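Local coordinates for protein flavin adenine dinucleotide synthase (Saccharomyces cerevisiae, PDB 2WSI) that transfers the adenylyl group of ATP to flavin mononucleotide, making the coenzyme flavin adenine dinucleotide and releasing diphosphate, at residues A[9-14]-A[76-81]. Numbering follows the deposited sequence.
Sequences MCYEIT and CLWEYF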
ATOM      1  N   MET A   9      -6.197  -4.559  14.852  1.00 11.33           N
ATOM      2  CA  MET A   9      -4.751  -4.351  14.875  1.00 14.67           C
ATOM      3  C   MET A   9      -4.368  -3.072  14.102  1.00 12.42           C
ATOM      4  O   MET A   9      -3.638  -2.219  14.611  1.00 12.19           O
ATOM      5  CB  MET A   9      -4.003  -5.572  14.296  1.00 13.11           C
ATOM      6  CG  MET A   9      -2.431  -5.384  14.283  1.00 17.75           C
ATOM      7  SD  MET A   9      -1.511  -6.748  13.480  1.00  9.67           S
ATOM      8  CE  MET A   9      -1.944  -6.428  11.751  1.00 16.57           C
ATOM      9  N   CYS A  10      -4.867  -2.928  12.879  1.00 10.64           N
ATOM     10  CA  CYS A  10      -4.511  -1.762  12.058  1.00 11.48           C
ATOM     11  C   CYS A  10      -5.042  -0.472  12.711  1.00 10.41           C
ATOM     12  O   CYS A  10      -4.416   0.590  12.684  1.00  8.10           O
ATOM     13  CB  CYS A  10      -5.087  -1.956  10.655  1.00 10.87           C
ATOM     14  SG  CYS A  10      -4.159  -3.238   9.725  1.00 10.88           S
ATOM     15  N   TYR A  11      -6.199  -0.588  13.338  1.00  9.33           N
ATOM     16  CA  TYR A  11      -6.755   0.519  14.094  1.00 11.86           C
ATOM     17  C   TYR A  11      -5.804   0.947  15.205  1.00 12.80           C
ATOM     18  O   TYR A  11      -5.590   2.148  15.403  1.00 11.57           O
ATOM     19  CB  TYR A  11      -8.133   0.165  14.678  1.00 12.06           C
ATOM     20  CG  TYR A  11      -8.646   1.262  15.577  1.00 11.07           C
ATOM     21  CD1 TYR A  11      -9.282   2.391  15.039  1.00 16.47           C
ATOM     22  CD2 TYR A  11      -8.479   1.193  16.951  1.00 14.12           C
ATOM     23  CE1 TYR A  11      -9.728   3.442  15.865  1.00 14.57           C
ATOM     24  CE2 TYR A  11      -8.935   2.235  17.790  1.00 13.45           C
ATOM     25  CZ  TYR A  11      -9.561   3.340  17.237  1.00 16.61           C
ATOM     26  OH  TYR A  11     -10.025   4.349  18.054  1.00 19.09           O
ATOM     27  N   GLU A  12      -5.234  -0.023  15.927  1.00 14.20           N
ATOM     28  CA  GLU A  12      -4.311   0.305  17.024  1.00 15.58           C
ATOM     29  C   GLU A  12      -3.058   0.956  16.464  1.00 14.21           C
ATOM     30  O   GLU A  12      -2.514   1.896  17.053  1.00 11.72           O
ATOM     31  CB  GLU A  12      -3.916  -0.954  17.829  1.00 14.61           C
ATOM     32  CG  GLU A  12      -5.082  -1.614  18.570  1.00 24.65           C
ATOM     33  CD  GLU A  12      -4.652  -2.822  19.409  1.00 41.70           C
ATOM     34  OE1 GLU A  12      -3.492  -3.282  19.293  1.00 44.06           O
ATOM     35  OE2 GLU A  12      -5.479  -3.322  20.198  1.00 44.64           O
ATOM     36  N   ILE A  13      -2.600   0.461  15.321  1.00 11.70           N
ATOM     37  CA  ILE A  13      -1.369   0.978  14.715  1.00 10.42           C
ATOM     38  C   ILE A  13      -1.558   2.422  14.324  1.00 10.81           C
ATOM     39  O   ILE A  13      -0.710   3.266  14.572  1.00 10.57           O
ATOM     40  CB  ILE A  13      -0.942   0.117  13.500  1.00  8.64           C
ATOM     41  CG1 ILE A  13      -0.372  -1.220  14.001  1.00 13.25           C
ATOM     42  CG2 ILE A  13       0.125   0.827  12.651  1.00 13.28           C
ATOM     43  CD1 ILE A  13      -0.098  -2.266  12.881  1.00 16.12           C
ATOM     44  N   THR A  14      -2.677   2.701  13.690  1.00  9.80           N
ATOM     45  CA  THR A  14      -2.928   4.017  13.165  1.00 10.85           C
ATOM     46  C   THR A  14      -3.158   4.974  14.334  1.00 15.74           C
ATOM     47  O   THR A  14      -2.606   6.063  14.376  1.00 12.73           O
ATOM     48  CB  THR A  14      -4.131   3.960  12.206  1.00 16.13           C
ATOM     49  OG1 THR A  14      -3.820   3.018  11.153  1.00 12.86           O
ATOM     50  CG2 THR A  14      -4.394   5.331  11.594  1.00 17.68           C
ATOM     51  N   CYS A  76     -10.000   1.957   9.250  1.00  8.44           N
ATOM     52  CA  CYS A  76     -11.329   2.562   9.057  1.00 10.45           C
ATOM     53  C   CYS A  76     -12.449   1.533   9.060  1.00 14.70           C
ATOM     54  O   CYS A  76     -13.602   1.829   9.444  1.00 11.05           O
ATOM     55  CB  CYS A  76     -11.361   3.348   7.752  1.00 10.16           C
ATOM     56  SG  CYS A  76     -10.324   4.826   7.853  1.00 11.49           S
ATOM     57  N   LEU A  77     -12.130   0.316   8.635  1.00  7.68           N
ATOM     58  CA  LEU A  77     -13.144  -0.751   8.658  1.00  8.24           C
ATOM     59  C   LEU A  77     -13.542  -1.059  10.120  1.00  8.24           C
ATOM     60  O   LEU A  77     -14.728  -1.276  10.455  1.00  9.34           O
ATOM     61  CB  LEU A  77     -12.590  -1.997   7.945  1.00  9.46           C
ATOM     62  CG  LEU A  77     -13.557  -3.165   7.854  1.00 18.08           C
ATOM     63  CD1 LEU A  77     -14.793  -2.723   7.112  1.00 20.65           C
ATOM     64  CD2 LEU A  77     -12.899  -4.393   7.167  1.00 19.19           C
ATOM     65  N   TRP A  78     -12.550  -1.073  10.996  1.00  7.25           N
ATOM     66  CA  TRP A  78     -12.807  -1.290  12.421  1.00 10.85           C
ATOM     67  C   TRP A  78     -13.764  -0.192  12.927  1.00 11.52           C
ATOM     68  O   TRP A  78     -14.828  -0.470  13.510  1.00  9.11           O
ATOM     69  CB  TRP A  78     -11.502  -1.229  13.190  1.00  8.20           C
ATOM     70  CG  TRP A  78     -11.635  -1.520  14.662  1.00 11.45           C
ATOM     71  CD1 TRP A  78     -11.364  -0.657  15.712  1.00 12.64           C
ATOM     72  CD2 TRP A  78     -12.019  -2.766  15.260  1.00 13.04           C
ATOM     73  NE1 TRP A  78     -11.573  -1.301  16.921  1.00 12.54           N
ATOM     74  CE2 TRP A  78     -11.973  -2.594  16.668  1.00 10.68           C
ATOM     75  CE3 TRP A  78     -12.428  -4.006  14.742  1.00 10.25           C
ATOM     76  CZ2 TRP A  78     -12.323  -3.619  17.559  1.00 14.97           C
ATOM     77  CZ3 TRP A  78     -12.769  -5.020  15.627  1.00 12.59           C
ATOM     78  CH2 TRP A  78     -12.715  -4.822  17.020  1.00 12.58           C
ATOM     79  N   GLU A  79     -13.389   1.056  12.690  1.00  7.78           N
ATOM     80  CA  GLU A  79     -14.236   2.185  13.127  1.00 12.16           C
ATOM     81  C   GLU A  79     -15.647   2.142  12.503  1.00 13.29           C
ATOM     82  O   GLU A  79     -16.643   2.441  13.155  1.00 11.24           O
ATOM     83  CB  GLU A  79     -13.523   3.522  12.819  1.00 14.77           C
ATOM     84  CG  GLU A  79     -14.276   4.752  13.324  1.00 19.19           C
ATOM     85  CD  GLU A  79     -13.401   6.001  13.389  1.00 23.80           C
ATOM     86  OE1 GLU A  79     -12.174   5.869  13.579  1.00 29.57           O
ATOM     87  OE2 GLU A  79     -13.953   7.110  13.240  1.00 39.05           O
ATOM     88  N   TYR A  80     -15.735   1.731  11.246  1.00 10.92           N
ATOM     89  CA  TYR A  80     -16.997   1.673  10.501  1.00 12.79           C
ATOM     90  C   TYR A  80     -17.997   0.748  11.185  1.00 15.80           C
ATOM     91  O   TYR A  80     -19.201   1.008  11.259  1.00 10.72           O
ATOM     92  CB  TYR A  80     -16.713   1.158   9.080  1.00 19.57           C
ATOM     93  CG  TYR A  80     -17.918   0.684   8.287  1.00 17.60           C
ATOM     94  CD1 TYR A  80     -18.734   1.593   7.617  1.00 19.55           C
ATOM     95  CD2 TYR A  80     -18.208  -0.673   8.168  1.00 22.20           C
ATOM     96  CE1 TYR A  80     -19.834   1.170   6.869  1.00 22.38           C
ATOM     97  CE2 TYR A  80     -19.302  -1.121   7.403  1.00 21.57           C
ATOM     98  CZ  TYR A  80     -20.108  -0.189   6.764  1.00 22.79           C
ATOM     99  OH  TYR A  80     -21.181  -0.598   6.010  1.00 25.44           O
ATOM    100  N   PHE A  81     -17.484  -0.345  11.697  1.00 10.39           N
ATOM    101  CA  PHE A  81     -18.342  -1.302  12.351  1.00 13.50           C
ATOM    102  C   PHE A  81     -19.046  -0.651  13.549  1.00 19.41           C
ATOM    103  O   PHE A  81     -20.231  -0.866  13.776  1.00 12.37           O
ATOM    104  CB  PHE A  81     -17.519  -2.485  12.788  1.00 13.38           C
ATOM    105  CG  PHE A  81     -18.264  -3.447  13.648  1.00 16.09           C
ATOM    106  CD1 PHE A  81     -19.209  -4.316  13.094  1.00 21.10           C
ATOM    107  CD2 PHE A  81     -18.023  -3.492  15.007  1.00 18.59           C
ATOM    108  CE1 PHE A  81     -19.898  -5.222  13.898  1.00 20.72           C
ATOM    109  CE2 PHE A  81     -18.703  -4.398  15.816  1.00 22.34           C
ATOM    110  CZ  PHE A  81     -19.648  -5.259  15.251  1.00 21.68           C
TER
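Cys-10 O, on the helix that sends Tyr-11 across to Trp-78, is gripped twice: Thr-14 N reaches it at 2.9 Å in the usual helical bond, and Thr-14 OG1 adds a second bond, also 2.9 Å long, from the opposite face of the carbonyl plane. Threonine suits this buried place because its hydroxyl is satisfied within its own helix while the rest of the short side chain packs near Ile-34 and Ser-75.

Tyr-11 holds CG anti to its own N (chi1 174°), which carries the ring over to the neighbouring helix, and Trp-78 CD1 sits over one face of it, 3.3 Å from Tyr-11 CG. The tyrosine ring and the five-membered ring of Trp-78 meet obliquely, planes at 45°. Broad, flat side chains suit both places, filling the space between the helices where Tyr-11 CA and Trp-78 CA are 6.5 Å apart. Here helix 3-18 packs against helix 64-87, which follows the first strand, 56-59, of the parallel core of the PAPS reductase-like domain; the contact is surface packing away from the FAD site.

At the edge of the tyrosine ring, Glu-79 OE1 comes within 4.1 Å of Tyr-11 CE1, its carboxylate turned 79° from the ring plane. An acid suits this position because Arg-38 of helix 25-45 pairs with it in a salt bridge. An alanine in place of Tyr-11 removes the ring, which would probably open a gap beside Trp-78 CD1 and leave that edge of the indole less supported. Trp-78 also leans on Ala-7 and Glu-8 and meets Phe-82 edge-to-face.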